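PDB 4M9C: bacterial transferase hexapeptide (Three repeats) family protein from Acinetobacter baumannii, which probably transfers an acetyl group from acetyl-CoA to a UDP-linked amino sugar in the biosynthesis of UDP-N,N'-diacetylbacillosamine. Local coordinates for residues K30-S41 with N46-F56; A71-V80 with I142-P150. All blocks are in the same frame, centred on the assembly; numbering follows the deposited sequence.

Contact 1: K30-S41 with N46-F56; sequences KEQFAFIDDGLS and NGYPVLSYLDF
F35 and I36 of strand 33-36 pair in parallel with V50 and L51 of strand 48-51. F35 N donates to P49 O, and L51 N returns a bond to F35 O. D37 N, just beyond the strand, gives the third bond, to L51 O. V50 CA makes a CA-H...O contact with F35 O, and I36 CA one with L51 O.

Apolar and aromatic contacts flank these bonds. I36 sets CD1 over the centre of the F56 ring, 3.6 Å from its centroid. F35 meets the CB and ring of Y48 obliquely. With CG anti to the backbone N (chi1 179°), the K30 chain runs across a face of the Y48 ring. CE sits 3.6 Å from the centroid. NZ makes a cation-pi contact and donates to N46 O at 3.1 Å, in the carbonyl plane on a lone pair. The Y48 hydroxyl bonds to R22.

Polar groups gather at the start of helix 53-58. D38 OD1 accepts from Y53 N and from a water that bonds L54 N. S52 is the N-cap; its OG accepts from D55 N. A second water joins S41 OG, S52 N and D55 OD2.

These parallel strands belong to the Rossmann-like sheet of the PglD N-terminal domain.

Contact 2: A71-V80 with I142-P150; sequences ANSVVREKLV and IGDYVTFAP
R76 starts with CG anti to the backbone N, then bends at chi3 (79°), which turns its guanidinium to T147. T147 holds OG1 beside its own backbone N (chi1 -63°), where it faces A71 O and R76 NH1. The contact joins the first turns of helix 73-85 and the loop before it, in the Rossmann-like domain, to a turn and short strand of the left-handed beta-helix.

Two hydrogen bonds grip T147 OG1. It donates to A71 O at 2.9 Å, in the carbonyl plane. It accepts from R76 NH1, also at 2.9 Å; the N-H...O angle is 159°, and OG1 lies close to the guanidinium plane. R76 NH2 makes a weak bond to A71 O and another bond to I70 O. R76 NE donates to F127 O. The guanidinium thus ties the loop before the helix to two parts of the beta-helix, and these bonds should fix its rotation.

Y145 is the largest contributor to the buried surface. Its ring lies against the helix, with E77 CB over the centre of one face, 3.7 Å from the centroid. E77 CG also lies over that face, and E77 OE2 makes a weak hydrogen bond to H163 NE2. R76 CG approaches Y145 CD1 at 4.0 Å. The Y145 ring also meets the rings of F127 and H163, each at a small angle between planes. H163 ND1 bonds S73 OG as well.

The helix start is capped by N72, whose OD1 accepts from V75 N. That donor stands above the N72 carbonyl plane. At the far end of the tyrosine, V80 brings CG2 to the ring edge, 3.9 Å from Y145 CE1, while V80 CB and CG1 each lie 3.5 Å from Y145 OH.

Contact 1 lies within the N-terminal domain, its centre about 20 Å from the centre of the chain. Contact 2 has its centre about 6 Å from that point and joins this domain to the left-handed beta-helix. Both are partly buried, but contact 1 mixes buried strand residues with exposed ends, while no touching residue of contact 2 is exposed. They use different helices and strands. Regular backbone pairing binds contact 1, as expected inside a sheet. Contact 2 has no backbone-to-backbone bonds and relies on an arginine, a threonine and a tyrosine. Their centres are 21 Å apart; their nearest atoms, about 6 Å apart, do not touch.

Contact 1: K30-S41 with N46-F56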
# COMPACT_ATOMS: atom_id res chain seq x y z
N LYS A 30 27.67 -12.55 -5.51
CA LYS A 30 27.04 -13.15 -4.34
C LYS A 30 28.07 -13.45 -3.25
O LYS A 30 27.80 -13.27 -2.06
CB LYS A 30 26.28 -14.43 -4.74
CG LYS A 30 25.61 -15.13 -3.55
CD LYS A 30 24.65 -16.25 -3.98
CE LYS A 30 23.93 -16.85 -2.76
NZ LYS A 30 22.51 -17.25 -3.04
N GLU A 31 29.25 -13.89 -3.67
CA GLU A 31 30.27 -14.29 -2.72
C GLU A 31 30.69 -13.14 -1.81
O GLU A 31 31.24 -13.35 -0.75
CB GLU A 31 31.49 -14.86 -3.46
CG GLU A 31 31.19 -16.15 -4.21
N GLN A 32 30.42 -11.91 -2.23
CA GLN A 32 30.79 -10.76 -1.41
C GLN A 32 29.76 -10.44 -0.29
O GLN A 32 29.93 -9.50 0.49
CB GLN A 32 31.06 -9.54 -2.29
CG GLN A 32 32.20 -9.75 -3.30
CD GLN A 32 32.43 -8.53 -4.20
OE1 GLN A 32 33.00 -7.53 -3.77
NE2 GLN A 32 31.97 -8.62 -5.45
N PHE A 33 28.71 -11.26 -0.19
CA PHE A 33 27.66 -11.02 0.82
C PHE A 33 27.56 -12.11 1.88
O PHE A 33 27.73 -13.29 1.58
CB PHE A 33 26.30 -10.90 0.15
CG PHE A 33 26.18 -9.75 -0.81
CD1 PHE A 33 25.51 -8.59 -0.44
CD2 PHE A 33 26.72 -9.84 -2.08
CE1 PHE A 33 25.39 -7.53 -1.33
CE2 PHE A 33 26.61 -8.79 -2.98
CZ PHE A 33 25.94 -7.63 -2.60
N ALA A 34 27.23 -11.72 3.11
CA ALA A 34 26.97 -12.69 4.16
C ALA A 34 25.95 -12.19 5.16
O ALA A 34 25.83 -10.98 5.40
CB ALA A 34 28.26 -13.07 4.88
N PHE A 35 25.21 -13.12 5.75
CA PHE A 35 24.46 -12.85 6.97
C PHE A 35 25.42 -12.85 8.16
O PHE A 35 26.31 -13.69 8.25
CB PHE A 35 23.39 -13.91 7.17
CG PHE A 35 22.27 -13.85 6.16
CD1 PHE A 35 21.29 -12.88 6.26
CD2 PHE A 35 22.20 -14.78 5.13
CE1 PHE A 35 20.26 -12.83 5.34
CE2 PHE A 35 21.17 -14.73 4.20
CZ PHE A 35 20.20 -13.75 4.31
N ILE A 36 25.23 -11.90 9.07
CA ILE A 36 25.98 -11.86 10.32
C ILE A 36 25.06 -12.27 11.46
O ILE A 36 24.06 -11.59 11.72
CB ILE A 36 26.51 -10.45 10.62
CG1 ILE A 36 27.50 -10.00 9.55
CG2 ILE A 36 27.14 -10.39 12.01
CD1 ILE A 36 28.05 -8.61 9.78
N ASP A 37 25.38 -13.38 12.13
CA ASP A 37 24.55 -13.89 13.23
C ASP A 37 25.33 -14.88 14.10
O ASP A 37 25.61 -16.00 13.67
CB ASP A 37 23.28 -14.54 12.68
CG ASP A 37 22.24 -14.79 13.76
OD1 ASP A 37 21.25 -14.02 13.84
OD2 ASP A 37 22.41 -15.77 14.53
N ASP A 38 25.69 -14.46 15.31
CA ASP A 38 26.49 -15.30 16.20
C ASP A 38 25.83 -16.64 16.45
O ASP A 38 26.45 -17.70 16.30
CB ASP A 38 26.74 -14.58 17.53
CG ASP A 38 27.77 -13.47 17.41
OD1 ASP A 38 28.55 -13.50 16.43
OD2 ASP A 38 27.79 -12.57 18.28
N GLY A 39 24.55 -16.60 16.81
CA GLY A 39 23.77 -17.80 17.05
C GLY A 39 23.83 -18.81 15.92
O GLY A 39 23.96 -20.01 16.17
N LEU A 40 23.75 -18.33 14.68
CA LEU A 40 23.71 -19.23 13.53
C LEU A 40 25.04 -19.31 12.81
O LEU A 40 25.13 -19.84 11.71
CB LEU A 40 22.59 -18.83 12.56
CG LEU A 40 21.16 -19.11 13.04
CD1 LEU A 40 20.91 -18.55 14.43
CD2 LEU A 40 20.13 -18.55 12.06
N SER A 41 26.09 -18.80 13.46
CA SER A 41 27.44 -18.87 12.91
C SER A 41 27.75 -20.25 12.35
O SER A 41 27.42 -21.27 12.96
CB SER A 41 28.46 -18.50 13.99
OG SER A 41 29.79 -18.80 13.57
N ASN A 46 19.75 -19.39 2.55
CA ASN A 46 19.42 -19.00 1.18
C ASN A 46 20.66 -18.95 0.30
O ASN A 46 20.78 -18.09 -0.58
CB ASN A 46 18.67 -17.66 1.14
CG ASN A 46 17.25 -17.76 1.69
OD1 ASN A 46 16.75 -18.86 1.94
ND2 ASN A 46 16.59 -16.61 1.86
N GLY A 47 21.60 -19.86 0.55
CA GLY A 47 22.80 -19.99 -0.27
C GLY A 47 23.91 -19.06 0.15
O GLY A 47 24.94 -18.98 -0.51
N TYR A 48 23.71 -18.35 1.25
CA TYR A 48 24.71 -17.41 1.74
C TYR A 48 25.32 -17.93 3.03
O TYR A 48 24.64 -18.59 3.81
CB TYR A 48 24.07 -16.05 2.07
CG TYR A 48 23.49 -15.28 0.90
CD1 TYR A 48 24.26 -14.35 0.21
CD2 TYR A 48 22.17 -15.44 0.53
CE1 TYR A 48 23.73 -13.62 -0.84
CE2 TYR A 48 21.62 -14.71 -0.52
CZ TYR A 48 22.41 -13.81 -1.20
OH TYR A 48 21.88 -13.08 -2.24
N PRO A 49 26.60 -17.61 3.28
CA PRO A 49 27.26 -17.93 4.54
C PRO A 49 26.66 -17.10 5.66
O PRO A 49 26.35 -15.93 5.45
CB PRO A 49 28.71 -17.47 4.32
CG PRO A 49 28.84 -17.22 2.86
CD PRO A 49 27.49 -16.90 2.35
N VAL A 50 26.49 -17.72 6.82
CA VAL A 50 26.09 -17.00 8.02
C VAL A 50 27.31 -16.96 8.93
O VAL A 50 27.79 -18.01 9.37
CB VAL A 50 24.92 -17.69 8.73
CG1 VAL A 50 24.41 -16.84 9.89
CG2 VAL A 50 23.81 -18.00 7.75
N LEU A 51 27.82 -15.76 9.18
CA LEU A 51 29.06 -15.60 9.93
C LEU A 51 28.82 -15.02 11.32
O LEU A 51 27.87 -14.26 11.53
CB LEU A 51 30.02 -14.69 9.18
CG LEU A 51 30.31 -15.04 7.72
CD1 LEU A 51 31.19 -13.96 7.10
CD2 LEU A 51 30.99 -16.40 7.63
N SER A 52 29.68 -15.38 12.26
CA SER A 52 29.69 -14.70 13.55
C SER A 52 30.25 -13.33 13.28
O SER A 52 30.92 -13.12 12.26
CB SER A 52 30.59 -15.44 14.55
OG SER A 52 31.96 -15.26 14.21
N TYR A 53 30.00 -12.39 14.17
CA TYR A 53 30.52 -11.04 13.98
C TYR A 53 32.05 -11.06 13.89
O TYR A 53 32.62 -10.45 12.99
CB TYR A 53 30.05 -10.10 15.08
CG TYR A 53 30.58 -8.70 14.92
CD1 TYR A 53 31.54 -8.20 15.78
CD2 TYR A 53 30.12 -7.89 13.90
CE1 TYR A 53 32.03 -6.91 15.63
CE2 TYR A 53 30.61 -6.61 13.74
CZ TYR A 53 31.56 -6.12 14.60
OH TYR A 53 32.03 -4.85 14.44
N LEU A 54 32.69 -11.79 14.80
CA LEU A 54 34.15 -11.87 14.81
C LEU A 54 34.70 -12.38 13.49
O LEU A 54 35.66 -11.83 12.97
CB LEU A 54 34.66 -12.73 15.97
CG LEU A 54 34.67 -11.99 17.30
CD1 LEU A 54 34.82 -12.94 18.49
CD2 LEU A 54 35.76 -10.92 17.30
N ASP A 55 34.09 -13.43 12.95
CA ASP A 55 34.55 -13.98 11.67
C ASP A 55 34.33 -13.00 10.53
O ASP A 55 35.19 -12.85 9.66
CB ASP A 55 33.91 -15.34 11.38
CG ASP A 55 34.45 -16.44 12.28
OD1 ASP A 55 35.67 -16.44 12.56
OD2 ASP A 55 33.65 -17.30 12.72
N PHE A 56 33.20 -12.31 10.54
CA PHE A 56 32.95 -11.29 9.53
C PHE A 56 34.05 -10.23 9.59
O PHE A 56 34.66 -9.90 8.58
CB PHE A 56 31.58 -10.63 9.73
CG PHE A 56 31.34 -9.46 8.82
CD1 PHE A 56 31.57 -8.16 9.25
CD2 PHE A 56 30.88 -9.66 7.53
CE1 PHE A 56 31.34 -7.08 8.42
CE2 PHE A 56 30.65 -8.58 6.68
CZ PHE A 56 30.88 -7.29 7.13
O HOH W 1 31.17 -12.93 17.17
O HOH W 2 31.27 -17.77 11.45

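Contact 2: A71-V80 with I142-P150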
# COMPACT_ATOMS: atom_id res chain seq x y z
N ALA A 71 14.98 -5.24 13.44
CA ALA A 71 13.97 -4.21 13.70
C ALA A 71 14.02 -3.71 15.14
O ALA A 71 13.75 -2.53 15.41
CB ALA A 71 12.56 -4.74 13.37
N ASN A 72 14.35 -4.61 16.07
CA ASN A 72 14.51 -4.26 17.49
C ASN A 72 15.49 -3.11 17.63
O ASN A 72 16.70 -3.29 17.44
CB ASN A 72 15.04 -5.47 18.26
CG ASN A 72 15.12 -5.23 19.77
OD1 ASN A 72 15.47 -4.14 20.24
ND2 ASN A 72 14.81 -6.26 20.54
N SER A 73 15.00 -1.93 18.00
CA SER A 73 15.84 -0.73 17.93
C SER A 73 16.88 -0.64 19.05
O SER A 73 17.93 -0.01 18.88
CB SER A 73 15.00 0.54 17.88
OG SER A 73 14.50 0.91 19.15
N VAL A 74 16.60 -1.26 20.19
CA VAL A 74 17.55 -1.28 21.29
C VAL A 74 18.75 -2.11 20.87
O VAL A 74 19.89 -1.72 21.09
CB VAL A 74 16.91 -1.87 22.57
CG1 VAL A 74 17.99 -2.34 23.55
CG2 VAL A 74 16.00 -0.86 23.22
N VAL A 75 18.49 -3.26 20.27
CA VAL A 75 19.56 -4.11 19.77
C VAL A 75 20.31 -3.39 18.64
O VAL A 75 21.54 -3.43 18.57
CB VAL A 75 18.98 -5.45 19.25
CG1 VAL A 75 20.03 -6.22 18.43
CG2 VAL A 75 18.44 -6.29 20.40
N ARG A 76 19.55 -2.72 17.77
CA ARG A 76 20.12 -2.03 16.62
C ARG A 76 21.13 -0.98 17.06
O ARG A 76 22.20 -0.87 16.47
CB ARG A 76 19.02 -1.41 15.73
CG ARG A 76 19.56 -0.69 14.47
CD ARG A 76 18.53 -0.66 13.32
NE ARG A 76 17.48 0.36 13.46
CZ ARG A 76 16.25 0.13 13.89
NH1 ARG A 76 15.36 1.12 13.96
NH2 ARG A 76 15.89 -1.09 14.26
N GLU A 77 20.80 -0.22 18.10
CA GLU A 77 21.73 0.79 18.61
C GLU A 77 23.01 0.20 19.19
O GLU A 77 24.10 0.74 18.99
CB GLU A 77 21.07 1.67 19.68
CG GLU A 77 21.99 2.76 20.21
CD GLU A 77 21.29 3.71 21.17
OE1 GLU A 77 21.67 4.90 21.24
OE2 GLU A 77 20.34 3.27 21.86
N LYS A 78 22.89 -0.89 19.94
CA LYS A 78 24.07 -1.55 20.49
C LYS A 78 24.94 -2.09 19.35
O LYS A 78 26.17 -1.99 19.40
CB LYS A 78 23.69 -2.67 21.47
CG LYS A 78 22.89 -2.18 22.69
CD LYS A 78 23.57 -0.99 23.36
CE LYS A 78 22.99 -0.68 24.74
NZ LYS A 78 21.68 0.04 24.70
N LEU A 79 24.31 -2.63 18.32
CA LEU A 79 25.05 -3.16 17.17
C LEU A 79 25.82 -2.07 16.44
O LEU A 79 26.96 -2.27 16.04
CB LEU A 79 24.13 -3.90 16.20
CG LEU A 79 23.59 -5.20 16.77
CD1 LEU A 79 22.69 -5.90 15.77
CD2 LEU A 79 24.74 -6.11 17.19
N VAL A 80 25.20 -0.91 16.27
CA VAL A 80 25.88 0.22 15.66
C VAL A 80 27.12 0.60 16.47
O VAL A 80 28.19 0.81 15.90
CB VAL A 80 24.95 1.45 15.53
CG1 VAL A 80 25.75 2.68 15.19
CG2 VAL A 80 23.88 1.20 14.46
N ILE A 142 11.55 12.80 12.50
CA ILE A 142 11.68 11.45 13.02
C ILE A 142 13.09 11.28 13.56
O ILE A 142 14.05 11.60 12.87
CB ILE A 142 11.38 10.44 11.92
CG1 ILE A 142 9.88 10.51 11.59
CG2 ILE A 142 11.76 9.04 12.37
CD1 ILE A 142 9.46 9.54 10.53
N GLY A 143 13.19 10.80 14.80
CA GLY A 143 14.46 10.72 15.49
C GLY A 143 15.29 9.51 15.10
O GLY A 143 15.15 9.00 13.99
N ASP A 144 16.15 9.06 16.02
CA ASP A 144 17.08 7.96 15.74
C ASP A 144 16.52 6.63 16.22
O ASP A 144 15.76 6.60 17.18
CB ASP A 144 18.42 8.20 16.45
CG ASP A 144 19.08 9.48 16.02
OD1 ASP A 144 18.84 9.93 14.88
OD2 ASP A 144 19.85 10.05 16.82
N TYR A 145 16.91 5.56 15.55
CA TYR A 145 16.52 4.20 15.92
C TYR A 145 15.02 4.01 16.00
O TYR A 145 14.51 3.33 16.89
CB TYR A 145 17.22 3.77 17.22
CG TYR A 145 18.73 3.84 17.08
CD1 TYR A 145 19.42 2.87 16.36
CD2 TYR A 145 19.46 4.89 17.62
CE1 TYR A 145 20.79 2.93 16.20
CE2 TYR A 145 20.84 4.96 17.47
CZ TYR A 145 21.49 3.98 16.75
OH TYR A 145 22.85 4.02 16.59
N VAL A 146 14.32 4.63 15.06
CA VAL A 146 12.87 4.50 14.95
C VAL A 146 12.55 3.38 13.97
O VAL A 146 13.22 3.20 12.94
CB VAL A 146 12.23 5.82 14.50
CG1 VAL A 146 10.76 5.62 14.16
CG2 VAL A 146 12.40 6.88 15.58
N THR A 147 11.51 2.61 14.30
CA THR A 147 11.11 1.47 13.50
C THR A 147 9.65 1.56 13.12
O THR A 147 8.79 1.70 13.99
CB THR A 147 11.35 0.16 14.27
OG1 THR A 147 12.74 0.00 14.53
CG2 THR A 147 10.86 -1.03 13.47
N PHE A 148 9.37 1.49 11.82
CA PHE A 148 8.00 1.42 11.31
C PHE A 148 7.79 -0.00 10.84
O PHE A 148 8.47 -0.46 9.91
CB PHE A 148 7.79 2.34 10.08
CG PHE A 148 7.52 3.79 10.42
CD1 PHE A 148 6.90 4.62 9.50
CD2 PHE A 148 7.91 4.33 11.64
CE1 PHE A 148 6.66 5.95 9.80
CE2 PHE A 148 7.68 5.66 11.94
CZ PHE A 148 7.05 6.47 11.02
N ALA A 149 6.86 -0.71 11.48
CA ALA A 149 6.49 -2.04 11.04
C ALA A 149 5.73 -1.88 9.73
O ALA A 149 5.38 -0.76 9.36
CB ALA A 149 5.61 -2.71 12.10
N PRO A 150 5.44 -2.99 9.05
CA PRO A 150 4.73 -2.94 7.76
C PRO A 150 3.37 -2.28 7.87
O PRO A 150 2.61 -2.55 8.79
CB PRO A 150 4.58 -4.42 7.38
CG PRO A 150 5.64 -5.13 8.15
CD PRO A 150 5.84 -4.36 9.42